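Local coordinates for protein copper-containing nitrite reductase (Thermus scotoductus, PDB 6HBE) that probably catalyses the one-electron reduction of nitrite to nitric oxide in denitrification, as a copper-dependent homotrimer with an additional plastocyanin-like domain, at residues 105-115 with 126-136. Residues are numbered along the deposited sequence; the frame is centred on the assembly and turned at random.
Sequences ADFPGVFMYHC and TMGGQFGMIVV. With CU (copper (II) ion), chain N; CU (copper (II) ion), chain M.
Gly109, Phe111 and Tyr113 pair with Val136, Ile134 and Gly132 as hydrogen-bonded antiparallel pairs, each closed by two backbone hydrogen bonds, joining strands 109-114 and 131-136 inside a cupredoxin domain. Cys115 N to Gln130 O, 3.2 Å, carries the pairing into the copper loops. On one face the Tyr113 ring lies over Gly132, whose CA sits 3.8 Å from the ring centroid in a CH-pi contact; chi1 of 72° folds the ring across the neighbouring strand. Its OH hydrogen-bonds Pro53 O. Farther along this face, Phe111 CE2 meets Val136 CG2 at 4.0 Å, and Ala105 CB, from the loop before the strand, abuts Val136 CG1. On the other face the extended Met112 chain brings CE tip to tip with Thr126 CG2. Beyond the paired strands, Cys115 SG (2.1 Å) and Gln130 OE1 (2.0 Å) bind the type 1 copper, completed by His75 and His125. His114 NE2 holds the type 2 copper with a water, His80 and His267 of a neighbouring subunit, while its ND1 donates to Cys115 O at 3.0 Å, helping fix the imidazole's rotation. Adjacent Cys115 and His114 each ligate one copper, a short through-bond bridge that probably carries electrons from type 1 to type 2, as in related reductases.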
ATOM      1  N   ALA C 105      -7.815 -31.493  13.365  1.00 29.48           N
ATOM      2  CA  ALA C 105      -7.502 -30.122  13.780  1.00 30.75           C
ATOM      3  C   ALA C 105      -6.511 -30.129  14.926  1.00 31.84           C
ATOM      4  O   ALA C 105      -6.892 -30.054  16.093  1.00 33.03           O
ATOM      5  CB  ALA C 105      -8.784 -29.382  14.166  1.00 31.64           C
ATOM      6  N   ASP C 106      -5.229 -30.203  14.581  1.00 33.76           N
ATOM      7  CA  ASP C 106      -4.135 -30.324  15.561  1.00 35.78           C
ATOM      8  C   ASP C 106      -3.682 -29.012  16.192  1.00 31.26           C
ATOM      9  O   ASP C 106      -2.946 -29.037  17.163  1.00 32.57           O
ATOM     10  CB  ASP C 106      -2.893 -30.970  14.895  1.00 39.00           C
ATOM     11  CG  ASP C 106      -3.147 -32.395  14.391  1.00 44.04           C
ATOM     12  OD1 ASP C 106      -4.130 -33.025  14.815  1.00 45.91           O
ATOM     13  OD2 ASP C 106      -2.350 -32.883  13.565  1.00 45.16           O
ATOM     14  N   PHE C 107      -4.074 -27.875  15.619  1.00 29.08           N
ATOM     15  CA  PHE C 107      -3.598 -26.567  16.068  1.00 28.59           C
ATOM     16  C   PHE C 107      -4.778 -25.623  16.368  1.00 24.54           C
ATOM     17  O   PHE C 107      -5.609 -25.359  15.467  1.00 22.88           O
ATOM     18  CB  PHE C 107      -2.705 -25.930  14.981  1.00 28.00           C
ATOM     19  CG  PHE C 107      -1.359 -26.594  14.819  1.00 29.13           C
ATOM     20  CD1 PHE C 107      -1.211 -27.688  13.967  1.00 31.48           C
ATOM     21  CD2 PHE C 107      -0.251 -26.145  15.522  1.00 31.66           C
ATOM     22  CE1 PHE C 107       0.022 -28.302  13.809  1.00 32.06           C
ATOM     23  CE2 PHE C 107       1.002 -26.752  15.364  1.00 31.28           C
ATOM     24  CZ  PHE C 107       1.133 -27.829  14.499  1.00 32.27           C
ATOM     25  N   PRO C 108      -4.834 -25.080  17.592  1.00 24.91           N
ATOM     26  CA  PRO C 108      -5.930 -24.153  17.937  1.00 25.33           C
ATOM     27  C   PRO C 108      -5.755 -22.775  17.291  1.00 24.85           C
ATOM     28  O   PRO C 108      -4.609 -22.335  17.101  1.00 24.68           O
ATOM     29  CB  PRO C 108      -5.853 -24.076  19.460  1.00 26.84           C
ATOM     30  CG  PRO C 108      -4.471 -24.416  19.804  1.00 27.92           C
ATOM     31  CD  PRO C 108      -3.955 -25.340  18.743  1.00 26.56           C
ATOM     32  N   GLY C 109      -6.873 -22.116  16.954  1.00 24.72           N
ATOM     33  CA  GLY C 109      -6.864 -20.728  16.469  1.00 23.17           C
ATOM     34  C   GLY C 109      -7.932 -20.351  15.456  1.00 22.69           C
ATOM     35  O   GLY C 109      -8.944 -21.047  15.320  1.00 22.87           O
ATOM     36  N   VAL C 110      -7.679 -19.256  14.727  1.00 21.07           N
ATOM     37  CA  VAL C 110      -8.601 -18.693  13.732  1.00 20.22           C
ATOM     38  C   VAL C 110      -7.907 -18.766  12.371  1.00 20.96           C
ATOM     39  O   VAL C 110      -6.850 -18.122  12.174  1.00 20.32           O
ATOM     40  CB  VAL C 110      -8.966 -17.232  14.087  1.00 21.52           C
ATOM     41  CG1 VAL C 110      -9.863 -16.615  12.997  1.00 20.96           C
ATOM     42  CG2 VAL C 110      -9.679 -17.174  15.445  1.00 22.65           C
ATOM     43  N   PHE C 111      -8.491 -19.545  11.449  1.00 19.28           N
ATOM     44  CA  PHE C 111      -7.874 -19.896  10.169  1.00 20.97           C
ATOM     45  C   PHE C 111      -8.710 -19.445   8.976  1.00 19.76           C
ATOM     46  O   PHE C 111      -9.940 -19.554   8.981  1.00 20.53           O
ATOM     47  CB  PHE C 111      -7.629 -21.397  10.088  1.00 20.50           C
ATOM     48  CG  PHE C 111      -6.704 -21.903  11.157  1.00 20.88           C
ATOM     49  CD1 PHE C 111      -5.316 -21.775  11.010  1.00 20.98           C
ATOM     50  CD2 PHE C 111      -7.208 -22.457  12.316  1.00 21.10           C
ATOM     51  CE1 PHE C 111      -4.452 -22.196  12.006  1.00 22.79           C
ATOM     52  CE2 PHE C 111      -6.350 -22.885  13.339  1.00 21.69           C
ATOM     53  CZ  PHE C 111      -4.976 -22.759  13.184  1.00 22.87           C
ATOM     54  N   MET C 112      -8.036 -18.982   7.927  1.00 18.59           N
ATOM     55  CA  MET C 112      -8.691 -18.701   6.636  1.00 18.16           C
ATOM     56  C   MET C 112      -8.933 -19.995   5.841  1.00 20.85           C
ATOM     57  O   MET C 112      -8.125 -20.940   5.904  1.00 19.68           O
ATOM     58  CB  MET C 112      -7.803 -17.767   5.792  1.00 19.67           C
ATOM     59  CG  MET C 112      -8.437 -17.129   4.535  1.00 19.50           C
ATOM     60  SD  MET C 112      -7.278 -15.916   3.834  1.00 19.71           S
ATOM     61  CE  MET C 112      -8.041 -15.465   2.284  1.00 19.27           C
ATOM     62  N   TYR C 113     -10.011 -20.014   5.051  1.00 20.29           N
ATOM     63  CA  TYR C 113     -10.142 -20.954   3.928  1.00 21.51           C
ATOM     64  C   TYR C 113     -10.516 -20.129   2.704  1.00 22.42           C
ATOM     65  O   TYR C 113     -11.044 -19.023   2.852  1.00 21.00           O
ATOM     66  CB  TYR C 113     -11.155 -22.118   4.219  1.00 22.40           C
ATOM     67  CG  TYR C 113     -12.628 -21.736   4.233  1.00 21.46           C
ATOM     68  CD1 TYR C 113     -13.328 -21.546   3.027  1.00 23.31           C
ATOM     69  CD2 TYR C 113     -13.332 -21.583   5.430  1.00 22.98           C
ATOM     70  CE1 TYR C 113     -14.665 -21.213   3.021  1.00 24.14           C
ATOM     71  CE2 TYR C 113     -14.687 -21.235   5.420  1.00 22.81           C
ATOM     72  CZ  TYR C 113     -15.339 -21.047   4.211  1.00 23.94           C
ATOM     73  OH  TYR C 113     -16.664 -20.672   4.124  1.00 24.43           O
ATOM     74  N   HIS C 114     -10.222 -20.641   1.508  1.00 21.00           N
ATOM     75  CA  HIS C 114     -10.448 -19.896   0.269  1.00 20.53           C
ATOM     76  C   HIS C 114     -10.365 -20.823  -0.940  1.00 21.19           C
ATOM     77  O   HIS C 114      -9.905 -21.957  -0.832  1.00 20.56           O
ATOM     78  CB  HIS C 114      -9.416 -18.723   0.120  1.00 22.13           C
ATOM     79  CG  HIS C 114      -7.975 -19.152   0.128  1.00 21.72           C
ATOM     80  ND1 HIS C 114      -7.316 -19.553  -1.016  1.00 22.62           N
ATOM     81  CD2 HIS C 114      -7.066 -19.234   1.127  1.00 21.62           C
ATOM     82  CE1 HIS C 114      -6.077 -19.900  -0.723  1.00 22.67           C
ATOM     83  NE2 HIS C 114      -5.876 -19.671   0.560  1.00 23.69           N
ATOM     84  N   CYS C 115     -10.798 -20.346  -2.091  1.00 20.27           N
ATOM     85  CA  CYS C 115     -10.761 -21.160  -3.292  1.00 22.06           C
ATOM     86  C   CYS C 115      -9.302 -21.386  -3.717  1.00 22.04           C
ATOM     87  O   CYS C 115      -8.470 -20.485  -3.569  1.00 23.53           O
ATOM     88  CB  CYS C 115     -11.519 -20.498  -4.459  1.00 23.11           C
ATOM     89  SG  CYS C 115     -11.791 -21.623  -5.891  1.00 23.85           S
ATOM     90  N   THR C 126      -9.761 -15.839  -5.202  1.00 23.25           N
ATOM     91  CA  THR C 126      -9.888 -15.361  -3.813  1.00 23.67           C
ATOM     92  C   THR C 126     -10.318 -13.898  -3.792  1.00 23.95           C
ATOM     93  O   THR C 126     -11.272 -13.495  -3.073  1.00 23.43           O
ATOM     94  CB  THR C 126      -8.604 -15.617  -3.021  1.00 24.43           C
ATOM     95  OG1 THR C 126      -8.398 -17.034  -2.890  1.00 22.85           O
ATOM     96  CG2 THR C 126      -8.678 -14.983  -1.623  1.00 23.52           C
ATOM     97  N   MET C 127      -9.709 -13.099  -4.639  1.00 22.71           N
ATOM     98  CA  MET C 127     -10.083 -11.671  -4.708  1.00 24.49           C
ATOM     99  C   MET C 127     -11.496 -11.390  -5.212  1.00 24.51           C
ATOM    100  O   MET C 127     -12.006 -10.294  -4.989  1.00 22.73           O
ATOM    101  CB  MET C 127      -9.035 -10.829  -5.438  1.00 27.50           C
ATOM    102  CG  MET C 127      -8.836 -11.091  -6.899  1.00 27.94           C
ATOM    103  SD  MET C 127     -10.168 -10.462  -7.912  1.00 31.94           S
ATOM    104  CE  MET C 127     -10.304  -8.764  -7.539  1.00 30.59           C
ATOM    105  N   GLY C 128     -12.127 -12.373  -5.866  1.00 23.25           N
ATOM    106  CA  GLY C 128     -13.543 -12.293  -6.275  1.00 22.83           C
ATOM    107  C   GLY C 128     -14.596 -12.657  -5.236  1.00 22.99           C
ATOM    108  O   GLY C 128     -15.780 -12.619  -5.539  1.00 22.16           O
ATOM    109  N   GLY C 129     -14.190 -13.019  -4.007  1.00 23.21           N
ATOM    110  CA  GLY C 129     -15.165 -13.250  -2.927  1.00 22.52           C
ATOM    111  C   GLY C 129     -15.109 -14.600  -2.236  1.00 23.50           C
ATOM    112  O   GLY C 129     -15.816 -14.787  -1.226  1.00 23.16           O
ATOM    113  N   GLN C 130     -14.316 -15.542  -2.767  1.00 22.81           N
ATOM    114  CA  GLN C 130     -14.329 -16.929  -2.303  1.00 23.46           C
ATOM    115  C   GLN C 130     -13.413 -17.157  -1.114  1.00 22.87           C
ATOM    116  O   GLN C 130     -12.271 -17.629  -1.257  1.00 21.80           O
ATOM    117  CB  GLN C 130     -13.985 -17.918  -3.440  1.00 24.55           C
ATOM    118  CG  GLN C 130     -15.167 -18.411  -4.248  1.00 26.83           C
ATOM    119  CD  GLN C 130     -14.814 -19.371  -5.412  1.00 27.58           C
ATOM    120  OE1 GLN C 130     -13.781 -19.256  -6.143  1.00 25.78           O
ATOM    121  NE2 GLN C 130     -15.716 -20.324  -5.614  1.00 28.31           N
ATOM    122  N   PHE C 131     -13.907 -16.797   0.070  1.00 21.56           N
ATOM    123  CA  PHE C 131     -13.150 -16.981   1.319  1.00 20.38           C
ATOM    124  C   PHE C 131     -14.079 -17.091   2.519  1.00 20.39           C
ATOM    125  O   PHE C 131     -15.244 -16.704   2.415  1.00 20.64           O
ATOM    126  CB  PHE C 131     -12.161 -15.808   1.549  1.00 20.63           C
ATOM    127  CG  PHE C 131     -12.754 -14.458   1.274  1.00 19.76           C
ATOM    128  CD1 PHE C 131     -13.649 -13.871   2.166  1.00 20.73           C
ATOM    129  CD2 PHE C 131     -12.449 -13.788   0.112  1.00 20.47           C
ATOM    130  CE1 PHE C 131     -14.225 -12.637   1.893  1.00 19.80           C
ATOM    131  CE2 PHE C 131     -13.007 -12.555  -0.163  1.00 21.00           C
ATOM    132  CZ  PHE C 131     -13.908 -11.975   0.736  1.00 20.88           C
ATOM    133  N   GLY C 132     -13.552 -17.625   3.630  1.00 18.91           N
ATOM    134  CA  GLY C 132     -14.256 -17.691   4.907  1.00 19.49           C
ATOM    135  C   GLY C 132     -13.351 -18.065   6.068  1.00 20.09           C
ATOM    136  O   GLY C 132     -12.120 -18.105   5.913  1.00 20.92           O
ATOM    137  N   MET C 133     -13.952 -18.322   7.233  1.00 18.91           N
ATOM    138  CA  MET C 133     -13.249 -18.647   8.485  1.00 20.01           C
ATOM    139  C   MET C 133     -13.560 -20.058   9.009  1.00 22.02           C
ATOM    140  O   MET C 133     -14.724 -20.486   9.009  1.00 22.83           O
ATOM    141  CB  MET C 133     -13.657 -17.613   9.574  1.00 21.51           C
ATOM    142  CG  MET C 133     -13.114 -17.812  11.002  1.00 21.74           C
ATOM    143  SD  MET C 133     -13.834 -16.692  12.262  1.00 22.18           S
ATOM    144  CE  MET C 133     -13.348 -15.056  11.666  1.00 23.51           C
ATOM    145  N   ILE C 134     -12.527 -20.734   9.532  1.00 21.17           N
ATOM    146  CA  ILE C 134     -12.684 -21.928  10.363  1.00 21.89           C
ATOM    147  C   ILE C 134     -11.956 -21.675  11.666  1.00 21.39           C
ATOM    148  O   ILE C 134     -10.776 -21.275  11.658  1.00 20.71           O
ATOM    149  CB  ILE C 134     -12.253 -23.286   9.704  1.00 23.10           C
ATOM    150  CG1 ILE C 134     -12.321 -24.446  10.738  1.00 24.58           C
ATOM    151  CG2 ILE C 134     -10.856 -23.231   9.119  1.00 25.32           C
ATOM    152  CD1 ILE C 134     -12.272 -25.827  10.123  1.00 26.31           C
ATOM    153  N   VAL C 135     -12.690 -21.849  12.771  1.00 21.15           N
ATOM    154  CA  VAL C 135     -12.189 -21.699  14.124  1.00 22.21           C
ATOM    155  C   VAL C 135     -11.985 -23.065  14.777  1.00 23.62           C
ATOM    156  O   VAL C 135     -12.890 -23.930  14.722  1.00 24.12           O
ATOM    157  CB  VAL C 135     -13.174 -20.904  15.025  1.00 23.01           C
ATOM    158  CG1 VAL C 135     -12.638 -20.759  16.439  1.00 23.30           C
ATOM    159  CG2 VAL C 135     -13.465 -19.526  14.429  1.00 25.14           C
ATOM    160  N   VAL C 136     -10.830 -23.217  15.411  1.00 22.69           N
ATOM    161  CA  VAL C 136     -10.452 -24.389  16.219  1.00 23.80           C
ATOM    162  C   VAL C 136     -10.283 -23.947  17.665  1.00 22.33           C
ATOM    163  O   VAL C 136      -9.289 -23.336  18.037  1.00 21.53           O
ATOM    164  CB  VAL C 136      -9.159 -25.074  15.690  1.00 24.42           C
ATOM    165  CG1 VAL C 136      -8.831 -26.334  16.495  1.00 23.49           C
ATOM    166  CG2 VAL C 136      -9.294 -25.432  14.224  1.00 23.99           C
TER
HETATM  167 CU    CU N 502     -12.861 -20.554  -7.407  1.00 24.97          CU
HETATM  168 CU    CU M 501      -4.203 -19.720   1.671  1.00 23.61          CU
HETATM  169  O   HOH W   1      -3.437 -21.384   1.009  1.00 28.85           O